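Local coordinates for lovastatin nonaketide synthase, polyketide synthase component (Aspergillus terreus, PDB 7CPX), which assembles the nonaketide precursor of lovastatin, dihydromonacolin L, from malonyl-CoA through repeated condensation, with methylation, reduction and dehydration of the growing chain, at residues V14-R19 / T265-I270; V106-T111 / L925-W930; M115-L120 / Y166-H171; L507-L512 / R916-V921. The protein carries 2 engineered substitutions. All coordinates share one frame; numbering follows the deposited sequence.

How the contacts relate
All four contacts lie in the ketosynthase end of the chain, with centres 13 to 21 Å apart. Contact 1 belongs to the central mixed sheet of the ketosynthase. Contacts 2 and 3 follow on its flank, through helix 97-113 and the short helix 117-120, which are successive in the chain. Contact 4 lies farther out, on helix 504-513 beyond the sheet. Along the sequence, contacts 3 and 4 both fall within the span between the segments of contact 2, whereas those of contacts 1 and 2 alternate. Segments 916-921 and 925-930 come from one loop downstream of the acyltransferase, which packs on helix 504-513 and then on the ketosynthase, consistent with joining these parts.

Contact 1: V14-R19 / T265-I270; sequences VGSGCR and TIECVI
Val14 and Ile266 bring the two backbones within 4.1 Å of each other, measured CA to CA, at the place where segment 265-270 leads into the strand that runs antiparallel to strand 11-19; beyond it the backbones diverge, and only the long Glu267 side chain still reaches Gly15 and Ser16. Glu267 and Cys268 both face Val13, the signature of a classic beta bulge, and the irregularity belongs to the large mixed sheet of the thiolase-like ketosynthase fold.

Glu267 and Val14 share most of the buried surface. The glutamate has CG anti to the carbonyl carbon (chi1 -66°), and the rest of its chain is extended, reaching alongside the backbone of Val14 and Gly15. On the way Glu267 CG passes 3.7 Å from Val14 O, and Glu267 OE2 comes 3.3 Å from Gly15 CA. The carboxylate then receives the hydroxyl of Ser16, whose OG is 3.0 Å from OE1 and equally 3.0 Å from OE2 of Glu267, a hydrogen-bonding distance to either oxygen. At the other end, the apolar part is slight: Val14 CG1 and Ile266 CG1 approach to 4.4 Å, while Val14 CB lies 3.5 Å from Thr265 O. Lys923 NZ hydrogen-bonds to the carbonyl oxygens of both Val14 and Thr265, drawing the two backbones to one cation.

Helix 369-386 packs on the sheet here, with Met378 against Ser16 and Ser381 against Cys268, and strand 247-255 borders strand 11-19 through backbone hydrogen bonds of Gly15 with Val252 and of Gly17 with Ser250.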
# COMPACT_ATOMS: atom_id res chain seq x y z
N VAL A 14 47.00 26.14 -7.33
CA VAL A 14 47.53 26.21 -8.68
C VAL A 14 46.45 26.02 -9.74
O VAL A 14 46.63 26.46 -10.88
CB VAL A 14 48.63 25.15 -8.89
CG1 VAL A 14 49.79 25.40 -7.96
CG2 VAL A 14 48.07 23.75 -8.67
N GLY A 15 45.34 25.38 -9.39
CA GLY A 15 44.27 25.16 -10.34
C GLY A 15 43.01 24.76 -9.63
O GLY A 15 43.03 24.34 -8.47
N SER A 16 41.89 24.88 -10.35
CA SER A 16 40.60 24.58 -9.76
C SER A 16 39.65 24.07 -10.83
O SER A 16 39.77 24.41 -12.01
CB SER A 16 40.00 25.81 -9.06
OG SER A 16 39.87 26.89 -9.97
N GLY A 17 38.70 23.26 -10.39
CA GLY A 17 37.63 22.80 -11.25
C GLY A 17 36.31 22.93 -10.53
O GLY A 17 36.16 22.49 -9.39
N CYS A 18 35.35 23.55 -11.20
CA CYS A 18 34.12 23.99 -10.54
C CYS A 18 32.90 23.53 -11.32
O CYS A 18 32.85 23.66 -12.55
CB CYS A 18 34.10 25.52 -10.40
SG CYS A 18 35.31 26.16 -9.23
N ARG A 19 31.93 22.99 -10.59
CA ARG A 19 30.57 22.77 -11.08
C ARG A 19 29.69 23.53 -10.10
O ARG A 19 29.31 23.00 -9.05
CB ARG A 19 30.21 21.30 -11.14
CG ARG A 19 31.06 20.49 -12.09
CD ARG A 19 30.80 20.88 -13.53
NE ARG A 19 31.51 20.00 -14.45
CZ ARG A 19 31.08 18.80 -14.82
NH1 ARG A 19 29.92 18.32 -14.40
NH2 ARG A 19 31.82 18.07 -15.64
N THR A 265 51.20 27.30 -12.94
CA THR A 265 50.58 28.61 -12.80
C THR A 265 49.75 28.64 -11.52
O THR A 265 49.00 27.70 -11.22
CB THR A 265 49.71 28.93 -14.01
OG1 THR A 265 50.55 29.06 -15.17
CG2 THR A 265 48.95 30.23 -13.80
N ILE A 266 49.87 29.73 -10.78
CA ILE A 266 49.29 29.84 -9.46
C ILE A 266 48.00 30.65 -9.52
O ILE A 266 47.96 31.74 -10.12
CB ILE A 266 50.29 30.47 -8.48
CG1 ILE A 266 51.39 29.46 -8.15
CG2 ILE A 266 49.58 30.96 -7.23
CD1 ILE A 266 52.59 30.05 -7.45
N GLU A 267 46.95 30.13 -8.89
CA GLU A 267 45.70 30.86 -8.75
C GLU A 267 45.72 31.75 -7.51
O GLU A 267 45.25 32.89 -7.55
CB GLU A 267 44.52 29.89 -8.68
CG GLU A 267 44.28 29.12 -9.96
CD GLU A 267 42.97 28.36 -9.95
OE1 GLU A 267 42.34 28.29 -8.87
OE2 GLU A 267 42.56 27.85 -11.01
N CYS A 268 46.25 31.24 -6.39
CA CYS A 268 46.38 32.06 -5.20
C CYS A 268 47.29 31.34 -4.22
O CYS A 268 47.78 30.25 -4.49
CB CYS A 268 45.02 32.37 -4.56
SG CYS A 268 44.16 30.93 -3.91
N VAL A 269 47.50 31.96 -3.06
CA VAL A 269 48.36 31.43 -2.02
C VAL A 269 47.54 31.32 -0.74
O VAL A 269 47.16 32.33 -0.15
CB VAL A 269 49.60 32.31 -1.80
CG1 VAL A 269 50.20 32.05 -0.43
CG2 VAL A 269 50.64 32.04 -2.88
N ILE A 270 47.29 30.09 -0.31
CA ILE A 270 46.70 29.84 1.00
C ILE A 270 47.84 29.94 2.01
O ILE A 270 48.61 28.99 2.21
CB ILE A 270 46.00 28.48 1.07
CG1 ILE A 270 44.93 28.39 -0.02
CG2 ILE A 270 45.38 28.26 2.43
CD1 ILE A 270 44.23 27.06 -0.08

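Contact 2: V106-T111 / L925-W930; sequences VYEAVT and LPAYPW
Glu108, on helix 97-113, and Ala927, in an extended loop, mark the closest backbone approach of the two segments, 6.2 Å between their CA atoms. The loop is the linker that follows the acyltransferase and doubles back onto the ketosynthase, as in related polyketide synthases, and its Tyr-Pro-Trp sequence builds an aromatic cluster with Tyr107 of the helix.

Tyr107 has CG anti to the backbone N (chi1 -176°), which carries CG toward the linker side. The edge of the Tyr107 ring is turned toward the face of Tyr928 in an offset edge-to-face pair, the centroids 5.8 Å apart and the planes at 83°. Tyr928 CB meets that same Tyr107 ring at its edge, 3.8 Å from CE2. Trp930 comes in differently: its CH2 lies 3.3 Å from Tyr107 CD2, with the two rings oblique, while Tyr107 CB sits in the plane of the indole at its rim. Within the linker, Tyr928 CD2 lies over one face of Trp930, toward its rim, and the inverse gamma turn centred on Pro929 brings the two aromatic residues together. Phe84 adds a further ring to the cluster, meeting Tyr107 and Trp930 edge-to-face.

Apart from the rings, Ala927 CB rests 4.4 Å from Glu108 CG. Besides the indole, Glu108 OE2 meets Arg19 NE in a salt bridge, so this buried carboxylate has charged and neutral donors together. The neutral one is Trp930 NE1, which donates its N-H to the anti lone pair of Glu108 OE2 at 3.0 Å and 157°, the oxygen lying in the indole plane.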
# COMPACT_ATOMS: atom_id res chain seq x y z
N VAL A 106 37.86 17.33 -10.22
CA VAL A 106 39.26 17.11 -9.91
C VAL A 106 40.07 17.01 -11.19
O VAL A 106 41.18 17.54 -11.27
CB VAL A 106 39.42 15.85 -9.03
CG1 VAL A 106 40.88 15.45 -8.96
CG2 VAL A 106 38.89 16.12 -7.64
N TYR A 107 39.54 16.33 -12.21
CA TYR A 107 40.25 16.30 -13.48
C TYR A 107 40.34 17.70 -14.08
O TYR A 107 41.37 18.07 -14.64
CB TYR A 107 39.57 15.35 -14.46
CG TYR A 107 40.33 15.23 -15.76
CD1 TYR A 107 41.42 14.37 -15.86
CD2 TYR A 107 39.98 15.97 -16.87
CE1 TYR A 107 42.13 14.26 -17.04
CE2 TYR A 107 40.68 15.87 -18.05
CZ TYR A 107 41.76 15.01 -18.13
OH TYR A 107 42.46 14.90 -19.31
N GLU A 108 39.27 18.48 -13.96
CA GLU A 108 39.30 19.85 -14.46
C GLU A 108 40.35 20.68 -13.73
O GLU A 108 41.06 21.48 -14.35
CB GLU A 108 37.92 20.50 -14.32
CG GLU A 108 36.88 19.94 -15.27
CD GLU A 108 35.49 20.49 -15.00
OE1 GLU A 108 35.37 21.37 -14.12
OE2 GLU A 108 34.53 20.04 -15.66
N ALA A 109 40.45 20.51 -12.41
CA ALA A 109 41.43 21.25 -11.64
C ALA A 109 42.85 20.83 -11.99
O ALA A 109 43.74 21.68 -12.10
CB ALA A 109 41.18 21.06 -10.14
N VAL A 110 43.07 19.53 -12.17
CA VAL A 110 44.38 19.06 -12.59
C VAL A 110 44.74 19.64 -13.96
O VAL A 110 45.87 20.07 -14.19
CB VAL A 110 44.41 17.52 -12.60
CG1 VAL A 110 45.69 16.99 -13.21
CG2 VAL A 110 44.25 16.99 -11.20
N THR A 111 43.77 19.65 -14.87
CA THR A 111 44.00 20.20 -16.20
C THR A 111 44.34 21.68 -16.12
O THR A 111 45.31 22.14 -16.74
CB THR A 111 42.75 19.98 -17.06
OG1 THR A 111 42.63 18.58 -17.38
CG2 THR A 111 42.82 20.79 -18.33
N LEU A 925 42.40 27.28 -21.35
CA LEU A 925 42.03 26.25 -22.31
C LEU A 925 40.68 25.65 -21.94
O LEU A 925 40.32 25.57 -20.76
CB LEU A 925 43.09 25.15 -22.35
CG LEU A 925 44.49 25.58 -22.79
CD1 LEU A 925 45.41 24.38 -22.87
CD2 LEU A 925 44.45 26.31 -24.12
N PRO A 926 39.89 25.24 -22.94
CA PRO A 926 38.56 24.69 -22.64
C PRO A 926 38.66 23.44 -21.78
O PRO A 926 39.58 22.64 -21.91
CB PRO A 926 37.99 24.38 -24.02
CG PRO A 926 39.18 24.18 -24.89
CD PRO A 926 40.22 25.13 -24.37
N ALA A 927 37.69 23.29 -20.88
CA ALA A 927 37.64 22.11 -20.04
C ALA A 927 37.33 20.88 -20.89
O ALA A 927 36.85 20.98 -22.03
CB ALA A 927 36.58 22.27 -18.95
N TYR A 928 37.60 19.71 -20.33
CA TYR A 928 37.40 18.48 -21.07
C TYR A 928 35.92 18.32 -21.41
O TYR A 928 35.06 18.46 -20.52
CB TYR A 928 37.89 17.28 -20.26
CG TYR A 928 37.72 15.96 -20.97
CD1 TYR A 928 38.72 15.47 -21.80
CD2 TYR A 928 36.57 15.21 -20.83
CE1 TYR A 928 38.58 14.27 -22.46
CE2 TYR A 928 36.41 14.01 -21.49
CZ TYR A 928 37.42 13.54 -22.30
OH TYR A 928 37.27 12.34 -22.95
N PRO A 929 35.57 18.04 -22.66
CA PRO A 929 34.16 17.86 -23.02
C PRO A 929 33.62 16.51 -22.59
O PRO A 929 33.62 15.55 -23.37
CB PRO A 929 34.17 18.01 -24.54
CG PRO A 929 35.50 17.49 -24.94
CD PRO A 929 36.45 17.90 -23.84
N TRP A 930 33.18 16.43 -21.34
CA TRP A 930 32.69 15.16 -20.81
C TRP A 930 31.57 14.62 -21.68
O TRP A 930 30.70 15.36 -22.14
CB TRP A 930 32.23 15.35 -19.37
CG TRP A 930 33.26 16.01 -18.53
CD1 TRP A 930 33.29 17.32 -18.14
CD2 TRP A 930 34.44 15.41 -17.98
NE1 TRP A 930 34.40 17.57 -17.38
CE2 TRP A 930 35.12 16.41 -17.26
CE3 TRP A 930 34.97 14.12 -18.01
CZ2 TRP A 930 36.32 16.17 -16.59
CZ3 TRP A 930 36.16 13.88 -17.35
CH2 TRP A 930 36.82 14.89 -16.65

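Contact 3: M115-L120 / Y166-H171; sequences MRIQDL and YFFDWH
Phe167 is the first residue of 166-171 to meet the other segment: CZ and CE2 at the end of its ring lie 3.5 Å from Ile117 CD1. Just before it, Tyr166 OH hydrogen-bonds with Thr281 O of the second subunit. The isoleucine has CG1 anti to the backbone N (chi1 -173°), and its tip extends from there to cross Phe167 at about a right angle. Phe168 follows and takes the same methyl, CD1 of Phe168 being 3.6 Å from CD1 of Ile117, so that one aliphatic tip is shared by two successive rings. The Phe168 ring is itself enclosed by its own segment: Phe167 CD2 stands over the centre of one face, and Trp170 CH2 covers the opposite face nearer the rim. Asp169, with phi at 59°, takes a left-handed conformation that turns the chain out of helix 159-168, and its backbone bonds to Gly122.

Trp170 then comes alongside Leu120, the two side chains pointing the same way. Leu120 O lies at the edge of the indole, near its plane and 3.4 Å from Trp170 CD1, while Trp170 NE1 is 3.4 Å from Leu120 CB. Farther along the indole, Trp170 CZ2 is 4.0 Å from Leu120 CD1. His171 closes the segment at the homodimer interface, where its backbone bonds to the second subunit.

Between the segments, then, the chemistry is chiefly that of dispersion: aliphatic groups against clustered aromatic rings join helix 117-120 to a helix end and turn whose Tyr166 and His171 reach the second subunit.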
# COMPACT_ATOMS: atom_id res chain seq x y z
N MET A 115 48.73 19.98 -15.40
CA MET A 115 49.32 18.71 -15.00
C MET A 115 48.76 17.58 -15.85
O MET A 115 47.55 17.53 -16.11
CB MET A 115 49.06 18.43 -13.53
CG MET A 115 49.77 19.37 -12.59
SD MET A 115 49.29 19.09 -10.88
CE MET A 115 50.50 20.10 -10.05
N ARG A 116 49.63 16.68 -16.27
CA ARG A 116 49.21 15.48 -16.96
C ARG A 116 48.85 14.40 -15.94
O ARG A 116 49.55 14.21 -14.95
CB ARG A 116 50.31 14.97 -17.89
CG ARG A 116 50.91 16.03 -18.79
CD ARG A 116 51.75 15.40 -19.89
NE ARG A 116 52.81 14.56 -19.35
CZ ARG A 116 54.04 14.97 -19.09
NH1 ARG A 116 54.42 16.21 -19.31
NH2 ARG A 116 54.92 14.10 -18.59
N ILE A 117 47.74 13.70 -16.20
CA ILE A 117 47.34 12.61 -15.31
C ILE A 117 48.45 11.57 -15.22
O ILE A 117 48.63 10.93 -14.18
CB ILE A 117 46.02 11.99 -15.79
CG1 ILE A 117 45.51 10.98 -14.77
CG2 ILE A 117 46.20 11.32 -17.14
CD1 ILE A 117 44.12 10.46 -15.07
N GLN A 118 49.20 11.38 -16.31
CA GLN A 118 50.32 10.44 -16.28
C GLN A 118 51.38 10.90 -15.30
O GLN A 118 51.96 10.09 -14.56
CB GLN A 118 50.91 10.29 -17.68
CG GLN A 118 50.03 9.55 -18.67
CD GLN A 118 48.83 10.37 -19.11
OE1 GLN A 118 48.80 11.59 -18.95
NE2 GLN A 118 47.83 9.70 -19.66
N ASP A 119 51.67 12.21 -15.27
CA ASP A 119 52.68 12.72 -14.35
C ASP A 119 52.29 12.47 -12.90
O ASP A 119 53.11 12.03 -12.09
CB ASP A 119 52.90 14.21 -14.60
CG ASP A 119 54.02 14.79 -13.75
OD1 ASP A 119 54.71 14.01 -13.06
OD2 ASP A 119 54.21 16.02 -13.78
N LEU A 120 51.03 12.74 -12.56
CA LEU A 120 50.54 12.49 -11.21
C LEU A 120 50.22 11.03 -10.97
O LEU A 120 50.16 10.60 -9.81
CB LEU A 120 49.30 13.34 -10.93
CG LEU A 120 49.45 14.84 -11.16
CD1 LEU A 120 48.10 15.52 -11.04
CD2 LEU A 120 50.43 15.44 -10.17
N TYR A 166 41.74 6.67 -6.68
CA TYR A 166 41.73 5.41 -7.41
C TYR A 166 41.86 5.65 -8.91
O TYR A 166 42.61 4.94 -9.60
CB TYR A 166 40.46 4.63 -7.10
CG TYR A 166 40.19 3.48 -8.04
CD1 TYR A 166 40.77 2.24 -7.84
CD2 TYR A 166 39.34 3.63 -9.13
CE1 TYR A 166 40.53 1.19 -8.70
CE2 TYR A 166 39.09 2.59 -9.99
CZ TYR A 166 39.69 1.37 -9.77
OH TYR A 166 39.44 0.33 -10.63
N PHE A 167 41.14 6.64 -9.44
CA PHE A 167 41.20 6.89 -10.87
C PHE A 167 42.55 7.49 -11.26
O PHE A 167 43.15 7.09 -12.26
CB PHE A 167 40.07 7.82 -11.30
CG PHE A 167 40.28 8.45 -12.64
CD1 PHE A 167 40.24 7.68 -13.79
CD2 PHE A 167 40.55 9.80 -12.75
CE1 PHE A 167 40.45 8.26 -15.03
CE2 PHE A 167 40.75 10.38 -13.98
CZ PHE A 167 40.71 9.61 -15.13
N PHE A 168 43.03 8.46 -10.49
CA PHE A 168 44.29 9.13 -10.79
C PHE A 168 45.50 8.36 -10.29
O PHE A 168 46.62 8.86 -10.42
CB PHE A 168 44.29 10.54 -10.20
CG PHE A 168 43.23 11.44 -10.77
CD1 PHE A 168 43.45 12.12 -11.95
CD2 PHE A 168 42.02 11.60 -10.13
CE1 PHE A 168 42.48 12.95 -12.48
CE2 PHE A 168 41.04 12.43 -10.65
CZ PHE A 168 41.27 13.10 -11.83
N ASP A 169 45.31 7.18 -9.71
CA ASP A 169 46.42 6.35 -9.24
C ASP A 169 47.25 7.10 -8.20
O ASP A 169 48.48 7.02 -8.18
CB ASP A 169 47.29 5.89 -10.41
CG ASP A 169 48.30 4.84 -10.01
OD1 ASP A 169 48.40 4.52 -8.81
OD2 ASP A 169 49.01 4.33 -10.90
N TRP A 170 46.57 7.85 -7.34
CA TRP A 170 47.23 8.59 -6.28
C TRP A 170 47.38 7.72 -5.04
O TRP A 170 46.56 6.84 -4.77
CB TRP A 170 46.45 9.86 -5.94
CG TRP A 170 46.44 10.86 -7.05
CD1 TRP A 170 47.28 10.90 -8.12
CD2 TRP A 170 45.54 11.95 -7.20
NE1 TRP A 170 46.96 11.96 -8.92
CE2 TRP A 170 45.89 12.63 -8.38
CE3 TRP A 170 44.47 12.44 -6.45
CZ2 TRP A 170 45.21 13.75 -8.83
CZ3 TRP A 170 43.80 13.55 -6.89
CH2 TRP A 170 44.17 14.20 -8.08
N HIS A 171 48.44 7.99 -4.28
CA HIS A 171 48.76 7.21 -3.09
C HIS A 171 48.74 8.04 -1.81
O HIS A 171 49.02 7.49 -0.74
CB HIS A 171 50.13 6.54 -3.24
CG HIS A 171 50.20 5.58 -4.38
ND1 HIS A 171 49.09 4.90 -4.85
CD2 HIS A 171 51.24 5.18 -5.15
CE1 HIS A 171 49.45 4.12 -5.86
NE2 HIS A 171 50.75 4.27 -6.06

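Contact 4: L507-L512 / R916-V921; sequences LTWSLL and RPCMSV
Leu507 O, from the residue whose CA meets Val921 CG1, accepts the helical bond from Leu511 N at 2.9 Å; Ser510 OG lies close to it as well, in a bond that is doubtful because very short. The helix is 504-513, part of the domain that links ketosynthase to acyltransferase, and it meets the linker that runs back from the acyltransferase as an extended, irregular chain. At its nearest the linker brings Ser920 CA to 5.2 Å from Ser510 CA.

Trp509 supplies the main surface. Its CG, anti to the backbone N (chi1 174°), is carried toward the linker side, and Cys918 lies over one face of the indole, Cys918 CB being 3.4 Å from Trp509 CD2 and set toward the rim. The sulfur makes a sulfur-aromatic contact, Cys918 SG lying 4.4 Å from the centroid of the Trp509 five-membered ring and oblique to it, 36° off the normal. Cys918 O covers the same indole farther out, 3.9 Å from Trp509 CH2. Asp506, just before the segment, adds a polar tie by accepting from Met919 N, and helix 905-911 packs on both Trp509 and Cys918.

Beyond the indole, Val921 CG1 reaches the helix backbone, 3.7 Å from Leu507 CA. Ser920, the centre of an inverse gamma turn, closes the edge of the indole instead: its N lies near the ring plane, 3.5 Å from Trp509 CZ3.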
# COMPACT_ATOMS: atom_id res chain seq x y z
N LEU A 507 50.07 28.19 -26.02
CA LEU A 507 48.93 27.29 -26.12
C LEU A 507 49.38 25.86 -26.42
O LEU A 507 48.98 24.91 -25.73
CB LEU A 507 47.97 27.80 -27.19
CG LEU A 507 46.52 27.30 -27.17
CD1 LEU A 507 45.69 28.10 -28.16
CD2 LEU A 507 46.44 25.83 -27.48
N THR A 508 50.21 25.70 -27.45
CA THR A 508 50.66 24.36 -27.82
C THR A 508 51.53 23.75 -26.73
O THR A 508 51.45 22.55 -26.46
CB THR A 508 51.41 24.41 -29.15
OG1 THR A 508 52.51 25.32 -29.04
CG2 THR A 508 50.48 24.86 -30.26
N TRP A 509 52.39 24.56 -26.10
CA TRP A 509 53.23 24.03 -25.03
C TRP A 509 52.39 23.57 -23.85
O TRP A 509 52.71 22.55 -23.22
CB TRP A 509 54.24 25.08 -24.59
CG TRP A 509 55.05 24.66 -23.40
CD1 TRP A 509 56.17 23.90 -23.41
CD2 TRP A 509 54.79 24.98 -22.03
NE1 TRP A 509 56.63 23.72 -22.13
CE2 TRP A 509 55.80 24.38 -21.27
CE3 TRP A 509 53.80 25.72 -21.38
CZ2 TRP A 509 55.85 24.49 -19.88
CZ3 TRP A 509 53.86 25.83 -20.00
CH2 TRP A 509 54.87 25.22 -19.27
N SER A 510 51.33 24.31 -23.51
CA SER A 510 50.44 23.86 -22.45
C SER A 510 49.72 22.58 -22.85
O SER A 510 49.57 21.67 -22.02
CB SER A 510 49.43 24.96 -22.13
OG SER A 510 48.71 25.35 -23.29
N LEU A 511 49.29 22.48 -24.10
CA LEU A 511 48.59 21.27 -24.55
C LEU A 511 49.52 20.06 -24.56
O LEU A 511 49.05 18.93 -24.41
CB LEU A 511 47.98 21.49 -25.93
CG LEU A 511 46.69 22.30 -25.94
CD1 LEU A 511 46.31 22.66 -27.35
CD2 LEU A 511 45.56 21.52 -25.29
N LEU A 512 50.82 20.28 -24.74
CA LEU A 512 51.77 19.17 -24.78
C LEU A 512 52.27 18.80 -23.38
O LEU A 512 52.09 17.66 -22.94
CB LEU A 512 52.95 19.53 -25.68
CG LEU A 512 52.79 19.20 -27.16
CD1 LEU A 512 53.83 19.94 -27.98
CD2 LEU A 512 52.92 17.70 -27.38
N ARG A 916 60.68 34.79 -23.94
CA ARG A 916 59.26 34.51 -23.72
C ARG A 916 59.07 33.02 -23.46
O ARG A 916 58.54 32.31 -24.32
CB ARG A 916 58.42 34.98 -24.91
CG ARG A 916 56.94 34.60 -24.84
CD ARG A 916 56.33 34.82 -23.46
NE ARG A 916 54.93 34.41 -23.41
CZ ARG A 916 53.90 35.21 -23.66
NH1 ARG A 916 54.07 36.48 -23.98
NH2 ARG A 916 52.66 34.72 -23.58
N PRO A 917 59.52 32.52 -22.31
CA PRO A 917 59.24 31.11 -21.98
C PRO A 917 57.74 30.86 -21.93
O PRO A 917 56.96 31.70 -21.48
CB PRO A 917 59.90 30.93 -20.61
CG PRO A 917 60.05 32.31 -20.06
CD PRO A 917 60.26 33.20 -21.24
N CYS A 918 57.34 29.68 -22.40
CA CYS A 918 55.93 29.38 -22.54
C CYS A 918 55.23 29.39 -21.19
O CYS A 918 55.74 28.88 -20.20
CB CYS A 918 55.75 28.02 -23.22
SG CYS A 918 56.41 27.96 -24.89
N MET A 919 54.04 29.99 -21.17
CA MET A 919 53.22 30.06 -19.97
C MET A 919 52.17 28.95 -20.00
O MET A 919 51.63 28.60 -21.05
CB MET A 919 52.53 31.42 -19.86
CG MET A 919 53.48 32.61 -19.94
SD MET A 919 54.67 32.65 -18.59
CE MET A 919 53.59 32.89 -17.19
N SER A 920 51.88 28.41 -18.82
CA SER A 920 50.87 27.36 -18.68
C SER A 920 49.51 28.02 -18.79
O SER A 920 48.91 28.44 -17.80
CB SER A 920 51.04 26.61 -17.37
OG SER A 920 50.09 25.57 -17.25
N VAL A 921 49.01 28.11 -20.02
CA VAL A 921 47.74 28.76 -20.31
C VAL A 921 46.59 27.77 -20.14
O VAL A 921 45.45 28.05 -20.53
CB VAL A 921 47.74 29.37 -21.72
CG1 VAL A 921 47.81 28.28 -22.78
CG2 VAL A 921 46.51 30.24 -21.93